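Local coordinates for type IV pilus assembly protein PilF (Thermus thermophilus HB8, PDB 5OIU) that probably powers the assembly of type IV pili, acting as a hexameric ATPase motor that binds ATP with magnesium and carries a zinc site, at residues Lys13-Glu18 with Val36-Arg41; Leu96-Leu99 with Gly104-Ala107; Thr158-Leu163 with Pro185-Thr190; Arg202-Phe207 with Ile215-Ile220. One frame throughout, in Å; residues are numbered along the deposited sequence.

Overall arrangement
From the N terminus, interaction 1 brings helix 6-22 back onto strand 36-42, and interaction 2 closes the hairpin of strands 90-101 and 104-111. Both reach the six-stranded antiparallel sheet, their centres about 14 Å apart, and both border the second subunit. The chain then enters the mixed sheet of the nucleotide-binding domain. Here interaction 3 ties helix 155-166 to the start of strand 188-191 and the loop before it, and interaction 4 folds helix 200-206 against strand 214-217. The four loops follow in series, neither nested nor crossed. Interactions 3 and 4 touch through Met216, which packs on Thr159, Phe160 and Leu163, and both border the third subunit.

Interaction 1 (Lys13-Glu18 with Val36-Arg41); sequences KQVIRE and VQVRLR
Val15 enters the contact with a single methyl, which meets two side chains of the strand. Its CG2 lies 3.8 Å from Val38 CG1, where the two valines approach at a slant, and also 3.8 Å from Leu40 CD2, with the side chains of Val15 and Leu40 running past one another in opposite senses. The first torsion of Val15 (72°) directs CG2 opposite the backbone N and leaves CG1 in the narrower gap between that N and the carbonyl carbon. Val38 and Leu40, two residues apart, both point toward the helix. Ile27 of strand 26-31 touches both Val15 and Leu40, widening this buried apolar patch. Helix 6-22 forms a layer packed on the six-stranded antiparallel sheet of the N-terminal part of the chain, and Ile16, which points away from Val38 and Leu40, reaches Tyr85 and Leu94 on strands farther along that sheet. Within strand 36-42, Gln37 NE2 donates to Val38 O at 3.0 Å, a bent bond that arrives well above the carbonyl plane. Arg39, turned away from the helix, forms a salt bridge to Glu30 and donates to the carbonyls of Lys171 and Pro169 of the second subunit. Arg41 forms salt bridges with Asp211 and Asp213 of that subunit.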
loop_
_atom_site.group_PDB
_atom_site.type_symbol
_atom_site.label_atom_id
_atom_site.label_comp_id
_atom_site.label_asym_id
_atom_site.label_seq_id
_atom_site.Cartn_x
_atom_site.Cartn_y
_atom_site.Cartn_z
ATOM N N LYS C 13 16.924 7.268 -46.969
ATOM C CA LYS C 13 18.376 7.154 -47.058
ATOM C C LYS C 13 18.989 8.358 -47.757
ATOM O O LYS C 13 20.138 8.713 -47.482
ATOM C CB LYS C 13 18.762 5.854 -47.763
ATOM C CG LYS C 13 18.646 4.621 -46.850
ATOM C CD LYS C 13 19.128 3.329 -47.516
ATOM C CE LYS C 13 18.950 2.122 -46.578
ATOM N NZ LYS C 13 19.288 0.810 -47.225
ATOM N N GLN C 14 18.234 9.025 -48.625
ATOM C CA GLN C 14 18.765 10.202 -49.299
ATOM C C GLN C 14 18.756 11.425 -48.393
ATOM O O GLN C 14 19.725 12.193 -48.378
ATOM C CB GLN C 14 17.970 10.489 -50.575
ATOM C CG GLN C 14 18.606 11.516 -51.519
ATOM C CD GLN C 14 17.880 11.615 -52.867
ATOM O OE1 GLN C 14 16.700 11.268 -52.981
ATOM N NE2 GLN C 14 18.589 12.089 -53.891
ATOM N N VAL C 15 17.676 11.639 -47.640
ATOM C CA VAL C 15 17.639 12.840 -46.816
ATOM C C VAL C 15 18.640 12.699 -45.686
ATOM O O VAL C 15 19.295 13.678 -45.300
ATOM C CB VAL C 15 16.200 13.154 -46.315
ATOM C CG1 VAL C 15 15.729 12.210 -45.256
ATOM C CG2 VAL C 15 16.112 14.577 -45.783
ATOM N N ILE C 16 18.843 11.478 -45.194
ATOM C CA ILE C 16 19.868 11.268 -44.181
ATOM C C ILE C 16 21.259 11.475 -44.780
ATOM O O ILE C 16 22.096 12.175 -44.193
ATOM C CB ILE C 16 19.706 9.885 -43.517
ATOM C CG1 ILE C 16 18.257 9.701 -43.044
ATOM C CG2 ILE C 16 20.710 9.714 -42.342
ATOM C CD1 ILE C 16 18.036 8.577 -42.035
ATOM N N ARG C 17 21.500 10.935 -45.947
ATOM C CA ARG C 17 22.754 11.195 -46.594
ATOM C C ARG C 17 22.955 12.679 -46.738
ATOM O O ARG C 17 23.975 13.171 -46.398
ATOM C CB ARG C 17 22.867 10.486 -47.932
ATOM C CG ARG C 17 24.222 10.654 -48.581
ATOM C CD ARG C 17 24.410 9.824 -49.819
ATOM N NE ARG C 17 23.462 10.198 -50.861
ATOM C CZ ARG C 17 22.420 9.474 -51.277
ATOM N NH1 ARG C 17 22.138 8.295 -50.755
ATOM N NH2 ARG C 17 21.651 9.954 -52.229
ATOM N N GLU C 18 21.963 13.389 -47.227
ATOM C CA GLU C 18 22.108 14.823 -47.462
ATOM C C GLU C 18 22.287 15.605 -46.159
ATOM O O GLU C 18 23.167 16.475 -46.066
ATOM C CB GLU C 18 20.907 15.361 -48.242
ATOM C CG GLU C 18 21.065 15.313 -49.754
ATOM C CD GLU C 18 22.224 16.138 -50.265
ATOM O OE1 GLU C 18 22.748 16.985 -49.494
ATOM O OE2 GLU C 18 22.604 15.951 -51.453
ATOM N N VAL C 36 3.498 16.709 -48.112
ATOM C CA VAL C 36 4.421 16.537 -46.999
ATOM C C VAL C 36 5.676 17.329 -47.342
ATOM O O VAL C 36 6.263 17.146 -48.416
ATOM C CB VAL C 36 4.754 15.062 -46.737
ATOM C CG1 VAL C 36 5.766 14.974 -45.652
ATOM C CG2 VAL C 36 3.513 14.291 -46.359
ATOM N N GLN C 37 6.064 18.231 -46.450
ATOM C CA GLN C 37 7.273 19.011 -46.619
ATOM C C GLN C 37 8.378 18.413 -45.763
ATOM O O GLN C 37 8.140 17.979 -44.630
ATOM C CB GLN C 37 7.046 20.483 -46.252
ATOM C CG GLN C 37 8.340 21.262 -45.958
ATOM C CD GLN C 37 8.847 22.087 -47.145
ATOM O OE1 GLN C 37 8.284 23.137 -47.466
ATOM N NE2 GLN C 37 9.918 21.611 -47.795
ATOM N N VAL C 38 9.579 18.359 -46.332
ATOM C CA VAL C 38 10.782 17.932 -45.632
ATOM C C VAL C 38 11.647 19.163 -45.430
ATOM O O VAL C 38 11.926 19.894 -46.386
ATOM C CB VAL C 38 11.527 16.841 -46.422
ATOM C CG1 VAL C 38 12.849 16.455 -45.757
ATOM C CG2 VAL C 38 10.637 15.639 -46.579
ATOM N N ARG C 39 12.043 19.412 -44.189
ATOM C CA ARG C 39 12.910 20.535 -43.868
ATOM C C ARG C 39 14.155 20.024 -43.158
ATOM O O ARG C 39 14.114 19.001 -42.461
ATOM C CB ARG C 39 12.188 21.570 -42.990
ATOM C CG ARG C 39 10.906 22.174 -43.599
ATOM C CD ARG C 39 9.844 22.499 -42.509
ATOM N NE ARG C 39 10.000 23.843 -41.943
ATOM C CZ ARG C 39 9.324 24.302 -40.888
ATOM N NH1 ARG C 39 8.431 23.535 -40.275
ATOM N NH2 ARG C 39 9.538 25.540 -40.444
ATOM N N LEU C 40 15.265 20.743 -43.344
ATOM C CA LEU C 40 16.524 20.485 -42.650
ATOM C C LEU C 40 16.865 21.712 -41.822
ATOM O O LEU C 40 16.776 22.832 -42.331
ATOM C CB LEU C 40 17.669 20.204 -43.644
ATOM C CG LEU C 40 17.563 19.052 -44.662
ATOM C CD1 LEU C 40 18.839 18.887 -45.511
ATOM C CD2 LEU C 40 17.233 17.727 -43.974
ATOM N N ARG C 41 17.260 21.522 -40.556
ATOM C CA ARG C 41 17.879 22.627 -39.816
ATOM C C ARG C 41 19.383 22.704 -40.133
ATOM O O ARG C 41 20.160 21.793 -39.798
ATOM C CB ARG C 41 17.649 22.512 -38.311
ATOM C CG ARG C 41 17.799 23.887 -37.626
ATOM C CD ARG C 41 17.583 23.887 -36.111
ATOM N NE ARG C 41 16.204 23.562 -35.738
ATOM C CZ ARG C 41 15.238 24.467 -35.618
ATOM N NH1 ARG C 41 15.514 25.752 -35.843
ATOM N NH2 ARG C 41 14.007 24.090 -35.264
#

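Interaction 2 (Leu96-Leu99 with Gly104-Ala107); sequences LSTL and GEKA
Leu99 and Lys106 form the hydrogen-bonded pair of this antiparallel contact: Leu99 N donates to Lys106 O at 2.9 Å, and Lys106 N returns a bond to Leu99 O at 2.8 Å. Thr98 and Ala107 form the adjoining non-hydrogen-bonded pair, with Thr98 CG2 and Ala107 CB 4.3 Å apart. Leu96 reaches the same alanine from farther along: its first torsion (169°) sets CG opposite the backbone N, and CD1 comes 4.3 Å from Ala107 CB. The two strands, 90-101 and 104-111, are consecutive arms of a beta hairpin in the six-stranded sheet, and helix 57-67 covers Leu96, Glu105 and Ala107. On this same face a water joins the arms. Thr98 OG1, held between the backbone N and the carbonyl carbon (chi1 67°), donates to the water O at 2.6 Å. That water O donates in turn to Glu105 OE2 at 2.7 Å. The carboxylate also forms a salt bridge with Lys65, which probably favours its charged form. Lys106 leaves the other face as a fully extended chain, ending in a salt bridge to Glu30 and a hydrogen bond to His28. Ser97 OG is hydrogen-bonded to Gln210 of the second subunit.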
loop_
_atom_site.group_PDB
_atom_site.type_symbol
_atom_site.label_atom_id
_atom_site.label_comp_id
_atom_site.label_asym_id
_atom_site.label_seq_id
_atom_site.Cartn_x
_atom_site.Cartn_y
_atom_site.Cartn_z
ATOM N N LEU C 96 15.235 9.793 -33.053
ATOM C CA LEU C 96 13.998 9.810 -33.818
ATOM C C LEU C 96 12.804 10.095 -32.908
ATOM O O LEU C 96 12.741 9.603 -31.777
ATOM C CB LEU C 96 13.799 8.480 -34.548
ATOM C CG LEU C 96 12.407 8.300 -35.173
ATOM C CD1 LEU C 96 12.088 9.399 -36.165
ATOM C CD2 LEU C 96 12.268 6.949 -35.827
ATOM N N SER C 97 11.863 10.904 -33.401
ATOM C CA SER C 97 10.652 11.240 -32.663
ATOM C C SER C 97 9.489 11.330 -33.633
ATOM O O SER C 97 9.586 12.041 -34.634
ATOM C CB SER C 97 10.815 12.562 -31.914
ATOM O OG SER C 97 9.576 13.228 -31.764
ATOM N N THR C 98 8.404 10.598 -33.360
ATOM C CA THR C 98 7.200 10.679 -34.177
ATOM C C THR C 98 6.060 11.234 -33.342
ATOM O O THR C 98 5.853 10.818 -32.199
ATOM C CB THR C 98 6.782 9.325 -34.774
ATOM O OG1 THR C 98 6.370 8.434 -33.733
ATOM C CG2 THR C 98 7.915 8.711 -35.581
ATOM N N LEU C 99 5.312 12.165 -33.930
ATOM C CA LEU C 99 4.296 12.875 -33.219
ATOM C C LEU C 99 3.051 12.949 -34.091
ATOM O O LEU C 99 3.136 13.393 -35.251
ATOM C CB LEU C 99 4.788 14.273 -32.859
ATOM C CG LEU C 99 3.794 15.229 -32.204
ATOM C CD1 LEU C 99 3.839 15.080 -30.692
ATOM C CD2 LEU C 99 4.105 16.665 -32.615
ATOM N N GLY C 104 -1.426 13.789 -40.043
ATOM C CA GLY C 104 -0.705 12.539 -39.990
ATOM C C GLY C 104 0.437 12.651 -39.010
ATOM O O GLY C 104 0.457 13.537 -38.152
ATOM N N GLU C 105 1.413 11.761 -39.135
ATOM C CA GLU C 105 2.528 11.724 -38.198
ATOM C C GLU C 105 3.704 12.540 -38.717
ATOM O O GLU C 105 4.128 12.385 -39.868
ATOM C CB GLU C 105 2.967 10.290 -37.932
ATOM C CG GLU C 105 1.888 9.477 -37.262
ATOM C CD GLU C 105 2.360 8.086 -36.939
ATOM O OE1 GLU C 105 2.238 7.207 -37.823
ATOM O OE2 GLU C 105 2.878 7.889 -35.814
ATOM N N LYS C 106 4.226 13.405 -37.859
ATOM C CA LYS C 106 5.422 14.167 -38.152
ATOM C C LYS C 106 6.598 13.448 -37.525
ATOM O O LYS C 106 6.509 12.955 -36.399
ATOM C CB LYS C 106 5.329 15.597 -37.617
ATOM C CG LYS C 106 6.659 16.314 -37.679
ATOM C CD LYS C 106 6.600 17.774 -37.286
ATOM C CE LYS C 106 7.992 18.384 -37.455
ATOM N NZ LYS C 106 8.069 19.823 -37.186
ATOM N N ALA C 107 7.691 13.352 -38.259
ATOM C CA ALA C 107 8.877 12.696 -37.743
ATOM C C ALA C 107 9.997 13.720 -37.671
ATOM O O ALA C 107 10.212 14.475 -38.624
ATOM C CB ALA C 107 9.264 11.510 -38.619
HETATM O O HOH W 1 3.883 7.788 -33.342
#

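Interaction 3 (Thr158-Leu163 with Pro185-Thr190); sequences TTFSIL and PGINQT
The ring of Phe160 is met at its edge, near its own plane, by the terminal methyl of Ile187: Phe160 CE1 and Ile187 CD1 are 4.1 Å apart, and the two side chains cross at roughly a right angle. The Gln189 side chain runs against that of Phe160 from the opposite direction, and its NE2, oblique to the ring, lies 3.8 Å from Phe160 CE1 and 4.0 Å from Phe160 CZ, with the amide plane inclined 60° to that of the ring. This is plain packing, since the nitrogen is engaged elsewhere. NE2 donates to Glu177 OE2 and to the carbonyl of Tyr182, two bonds that probably fix the rotation of the buried amide beside the ring. Ile187 sends CG1 between its backbone N and carbonyl carbon (chi1 68°), which carries CD1 toward the helix, where it also meets Leu163 CD1 at 4.3 Å. Glu177 also touches the Phe160 side chain, which lies about 7 Å from both the bound ATP and the magnesium ion. Helix 155-166 starts at the end of the P-loop, with Lys155 and Ser156 of its first turn lining the ATP pocket; its packing beside the largely parallel sheet is the core architecture of P-loop NTPases.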
loop_
_atom_site.group_PDB
_atom_site.type_symbol
_atom_site.label_atom_id
_atom_site.label_comp_id
_atom_site.label_asym_id
_atom_site.label_seq_id
_atom_site.Cartn_x
_atom_site.Cartn_y
_atom_site.Cartn_z
ATOM N N THR C 158 28.920 6.967 -19.593
ATOM C CA THR C 158 29.465 6.840 -18.242
ATOM C C THR C 158 29.799 5.386 -17.915
ATOM O O THR C 158 30.875 5.090 -17.380
ATOM C CB THR C 158 28.464 7.404 -17.229
ATOM O OG1 THR C 158 28.475 8.827 -17.321
ATOM C CG2 THR C 158 28.801 6.972 -15.793
ATOM N N THR C 159 28.893 4.469 -18.263
ATOM C CA THR C 159 29.063 3.054 -17.946
ATOM C C THR C 159 30.362 2.501 -18.520
ATOM O O THR C 159 31.129 1.827 -17.819
ATOM C CB THR C 159 27.865 2.273 -18.480
ATOM O OG1 THR C 159 26.706 2.575 -17.673
ATOM C CG2 THR C 159 28.157 0.794 -18.479
ATOM N N PHE C 160 30.640 2.801 -19.794
ATOM C CA PHE C 160 31.812 2.222 -20.440
ATOM C C PHE C 160 33.100 2.854 -19.949
ATOM O O PHE C 160 34.130 2.172 -19.866
ATOM C CB PHE C 160 31.671 2.338 -21.942
ATOM C CG PHE C 160 30.865 1.243 -22.510
ATOM C CD1 PHE C 160 31.441 0.002 -22.747
ATOM C CD2 PHE C 160 29.511 1.411 -22.731
ATOM C CE1 PHE C 160 30.680 -1.045 -23.249
ATOM C CE2 PHE C 160 28.744 0.372 -23.235
ATOM C CZ PHE C 160 29.328 -0.858 -23.497
ATOM N N SER C 161 33.054 4.140 -19.596
ATOM C CA SER C 161 34.163 4.749 -18.876
ATOM C C SER C 161 34.493 3.973 -17.604
ATOM O O SER C 161 35.665 3.716 -17.313
ATOM C CB SER C 161 33.815 6.191 -18.545
ATOM O OG SER C 161 34.943 6.858 -18.038
ATOM N N ILE C 162 33.465 3.596 -16.833
ATOM C CA ILE C 162 33.673 2.777 -15.641
ATOM C C ILE C 162 34.425 1.498 -16.004
ATOM O O ILE C 162 35.513 1.217 -15.482
ATOM C CB ILE C 162 32.326 2.452 -14.972
ATOM C CG1 ILE C 162 31.657 3.721 -14.442
ATOM C CG2 ILE C 162 32.509 1.381 -13.888
ATOM C CD1 ILE C 162 30.411 3.443 -13.636
ATOM N N LEU C 163 33.839 0.710 -16.918
ATOM C CA LEU C 163 34.441 -0.541 -17.369
ATOM C C LEU C 163 35.869 -0.337 -17.882
ATOM O O LEU C 163 36.729 -1.202 -17.691
ATOM C CB LEU C 163 33.563 -1.173 -18.453
ATOM C CG LEU C 163 32.145 -1.634 -18.060
ATOM C CD1 LEU C 163 31.531 -2.475 -19.162
ATOM C CD2 LEU C 163 32.107 -2.396 -16.722
ATOM N N PRO C 185 38.390 -3.153 -25.910
ATOM C CA PRO C 185 39.288 -4.310 -25.888
ATOM C C PRO C 185 39.146 -5.097 -24.597
ATOM O O PRO C 185 39.047 -4.527 -23.508
ATOM C CB PRO C 185 40.672 -3.670 -25.982
ATOM C CG PRO C 185 40.484 -2.329 -25.319
ATOM C CD PRO C 185 39.145 -1.888 -25.848
ATOM N N GLY C 186 39.134 -6.422 -24.721
ATOM C CA GLY C 186 39.223 -7.251 -23.537
ATOM C C GLY C 186 38.029 -7.248 -22.603
ATOM O O GLY C 186 38.190 -7.545 -21.419
ATOM N N ILE C 187 36.843 -6.899 -23.079
ATOM C CA ILE C 187 35.612 -7.297 -22.409
ATOM C C ILE C 187 34.832 -8.158 -23.400
ATOM O O ILE C 187 35.003 -8.040 -24.618
ATOM C CB ILE C 187 34.752 -6.106 -21.914
ATOM C CG1 ILE C 187 34.177 -5.332 -23.097
ATOM C CG2 ILE C 187 35.539 -5.186 -21.009
ATOM C CD1 ILE C 187 33.207 -4.263 -22.689
ATOM N N ASN C 188 33.993 -9.045 -22.874
ATOM C CA ASN C 188 33.156 -9.908 -23.695
ATOM C C ASN C 188 31.773 -9.290 -23.810
ATOM O O ASN C 188 31.133 -8.994 -22.795
ATOM C CB ASN C 188 33.051 -11.314 -23.098
ATOM C CG ASN C 188 34.392 -11.899 -22.752
ATOM O OD1 ASN C 188 34.718 -12.109 -21.573
ATOM N ND2 ASN C 188 35.190 -12.159 -23.772
ATOM N N GLN C 189 31.304 -9.109 -25.033
ATOM C CA GLN C 189 30.032 -8.440 -25.232
ATOM C C GLN C 189 29.064 -9.333 -25.990
ATOM O O GLN C 189 29.448 -10.046 -26.928
ATOM C CB GLN C 189 30.230 -7.114 -25.955
ATOM C CG GLN C 189 31.128 -6.158 -25.199
ATOM C CD GLN C 189 31.367 -4.863 -25.959
ATOM O OE1 GLN C 189 32.335 -4.747 -26.706
ATOM N NE2 GLN C 189 30.488 -3.883 -25.761
ATOM N N THR C 190 27.807 -9.273 -25.564
ATOM C CA THR C 190 26.719 -10.103 -26.063
ATOM C C THR C 190 25.524 -9.199 -26.325
ATOM O O THR C 190 25.158 -8.390 -25.463
ATOM C CB THR C 190 26.363 -11.190 -25.038
ATOM O OG1 THR C 190 27.453 -12.114 -24.938
ATOM C CG2 THR C 190 25.086 -11.947 -25.424
#

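Interaction 4 (Arg202-Phe207 with Ile215-Ile220); sequences RALRAF and IMVGEI
Leu204 spreads its two methyls over the strand, and aliphatic contacts make up most of the interface. CD2 of Leu204 lies 3.7 Å from Val217 CG2, CD1 of Leu204 is 3.9 Å from the same valine methyl, and the two side chains cross at about a right angle. CD1 of Leu204 also meets Ile215 CG2 at 3.8 Å, so the leucine bridges two strand residues one apart in sequence. With CG placed opposite the backbone N (chi1 -165°), the side chain leans from the helix toward them.

The aromatic contact is made by Phe207, whose CD2 lies 4.1 Å from Ile215 CG2. The isoleucine methyl sits at the ring edge, close to the ring plane. One face of the ring lies over the end of helix 200-206, with Ala203 C 3.8 Å above its plane and Leu204 CA similarly placed, both toward the rim. Leu99 of the third subunit also packs on Phe207.

The backbone fixes the strand between its neighbours, Met216 bonding to strand 173-177 and Ile215 to strand 238-243. Met216 points away from Leu204 and Phe207, and its side chain touches helix 155-166. The strand and the Gly-Glu after it probably correspond to the Walker B region, as in related secretion ATPases. With purely apolar groups meeting across the contact, shape and burial rather than directional bonds hold helix 200-206 against this inner strand of the mixed sheet.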
loop_
_atom_site.group_PDB
_atom_site.type_symbol
_atom_site.label_atom_id
_atom_site.label_comp_id
_atom_site.label_asym_id
_atom_site.label_seq_id
_atom_site.Cartn_x
_atom_site.Cartn_y
_atom_site.Cartn_z
ATOM N N ARG C 202 17.419 -14.290 -20.473
ATOM C CA ARG C 202 17.982 -15.570 -20.887
ATOM C C ARG C 202 19.504 -15.497 -20.983
ATOM O O ARG C 202 20.202 -16.422 -20.545
ATOM C CB ARG C 202 17.374 -16.007 -22.215
ATOM C CG ARG C 202 18.064 -17.205 -22.843
ATOM C CD ARG C 202 17.698 -18.495 -22.129
ATOM N NE ARG C 202 18.236 -19.670 -22.815
ATOM C CZ ARG C 202 17.798 -20.118 -23.991
ATOM N NH1 ARG C 202 16.799 -19.497 -24.622
ATOM N NH2 ARG C 202 18.356 -21.197 -24.535
ATOM N N ALA C 203 20.036 -14.394 -21.526
ATOM C CA ALA C 203 21.484 -14.195 -21.535
ATOM C C ALA C 203 22.039 -14.070 -20.118
ATOM O O ALA C 203 23.050 -14.693 -19.779
ATOM C CB ALA C 203 21.839 -12.956 -22.356
ATOM N N LEU C 204 21.389 -13.267 -19.273
ATOM C CA LEU C 204 21.937 -12.990 -17.948
ATOM C C LEU C 204 22.019 -14.267 -17.109
ATOM O O LEU C 204 22.977 -14.467 -16.347
ATOM C CB LEU C 204 21.084 -11.925 -17.257
ATOM C CG LEU C 204 21.596 -11.188 -16.016
ATOM C CD1 LEU C 204 23.040 -10.795 -16.214
ATOM C CD2 LEU C 204 20.729 -9.965 -15.681
ATOM N N ARG C 205 21.032 -15.153 -17.252
ATOM C CA ARG C 205 21.064 -16.428 -16.544
ATOM C C ARG C 205 22.211 -17.310 -17.036
ATOM O O ARG C 205 22.869 -17.993 -16.242
ATOM C CB ARG C 205 19.723 -17.143 -16.705
ATOM C CG ARG C 205 19.402 -18.078 -15.569
ATOM C CD ARG C 205 17.933 -18.555 -15.642
ATOM N NE ARG C 205 16.927 -17.690 -14.999
ATOM C CZ ARG C 205 16.915 -17.346 -13.705
ATOM N NH1 ARG C 205 17.887 -17.760 -12.880
ATOM N NH2 ARG C 205 15.929 -16.567 -13.234
ATOM N N ALA C 206 22.470 -17.311 -18.340
ATOM C CA ALA C 206 23.617 -18.051 -18.842
ATOM C C ALA C 206 24.920 -17.523 -18.241
ATOM O O ALA C 206 25.834 -18.300 -17.935
ATOM C CB ALA C 206 23.646 -17.981 -20.362
ATOM N N PHE C 207 24.995 -16.205 -18.010
ATOM C CA PHE C 207 26.189 -15.583 -17.446
ATOM C C PHE C 207 26.622 -16.212 -16.135
ATOM O O PHE C 207 27.799 -16.105 -15.773
ATOM C CB PHE C 207 25.957 -14.101 -17.194
ATOM C CG PHE C 207 25.905 -13.281 -18.431
ATOM C CD1 PHE C 207 25.880 -13.879 -19.679
ATOM C CD2 PHE C 207 25.862 -11.900 -18.341
ATOM C CE1 PHE C 207 25.820 -13.133 -20.809
ATOM C CE2 PHE C 207 25.805 -11.130 -19.495
ATOM C CZ PHE C 207 25.793 -11.757 -20.727
ATOM N N ILE C 215 29.715 -7.961 -14.407
ATOM C CA ILE C 215 28.605 -8.108 -15.329
ATOM C C ILE C 215 28.045 -6.728 -15.619
ATOM O O ILE C 215 27.828 -5.929 -14.698
ATOM C CB ILE C 215 27.518 -9.031 -14.760
ATOM C CG1 ILE C 215 28.036 -10.471 -14.733
ATOM C CG2 ILE C 215 26.257 -8.919 -15.597
ATOM C CD1 ILE C 215 27.243 -11.407 -13.867
ATOM N N MET C 216 27.796 -6.449 -16.892
ATOM C CA MET C 216 27.159 -5.203 -17.298
ATOM C C MET C 216 25.834 -5.521 -17.969
ATOM O O MET C 216 25.803 -6.194 -19.005
ATOM C CB MET C 216 28.051 -4.401 -18.241
ATOM C CG MET C 216 27.695 -2.906 -18.266
ATOM S SD MET C 216 26.255 -2.473 -19.283
ATOM C CE MET C 216 27.034 -2.241 -20.883
ATOM N N VAL C 217 24.748 -5.030 -17.386
ATOM C CA VAL C 217 23.417 -5.187 -17.950
ATOM C C VAL C 217 23.051 -3.859 -18.618
ATOM O O VAL C 217 22.923 -2.829 -17.946
ATOM C CB VAL C 217 22.412 -5.589 -16.870
ATOM C CG1 VAL C 217 21.027 -5.685 -17.454
ATOM C CG2 VAL C 217 22.815 -6.914 -16.252
ATOM N N GLY C 218 22.903 -3.870 -19.951
ATOM C CA GLY C 218 22.722 -2.622 -20.679
ATOM C C GLY C 218 21.444 -1.896 -20.314
ATOM O O GLY C 218 21.386 -0.658 -20.358
ATOM N N GLU C 219 20.409 -2.651 -19.944
ATOM C CA GLU C 219 19.129 -2.077 -19.554
ATOM C C GLU C 219 18.393 -3.079 -18.680
ATOM O O GLU C 219 18.178 -4.225 -19.093
ATOM C CB GLU C 219 18.298 -1.720 -20.789
ATOM C CG GLU C 219 17.618 -0.384 -20.712
ATOM C CD GLU C 219 16.346 -0.317 -21.548
ATOM O OE1 GLU C 219 16.373 -0.766 -22.723
ATOM O OE2 GLU C 219 15.318 0.183 -21.020
ATOM N N ILE C 220 18.028 -2.647 -17.473
ATOM C CA ILE C 220 17.117 -3.382 -16.610
ATOM C C ILE C 220 15.717 -2.881 -16.943
ATOM O O ILE C 220 15.293 -1.833 -16.459
ATOM C CB ILE C 220 17.432 -3.179 -15.128
ATOM C CG1 ILE C 220 18.850 -3.654 -14.793
ATOM C CG2 ILE C 220 16.378 -3.908 -14.264
ATOM C CD1 ILE C 220 19.126 -3.769 -13.298
#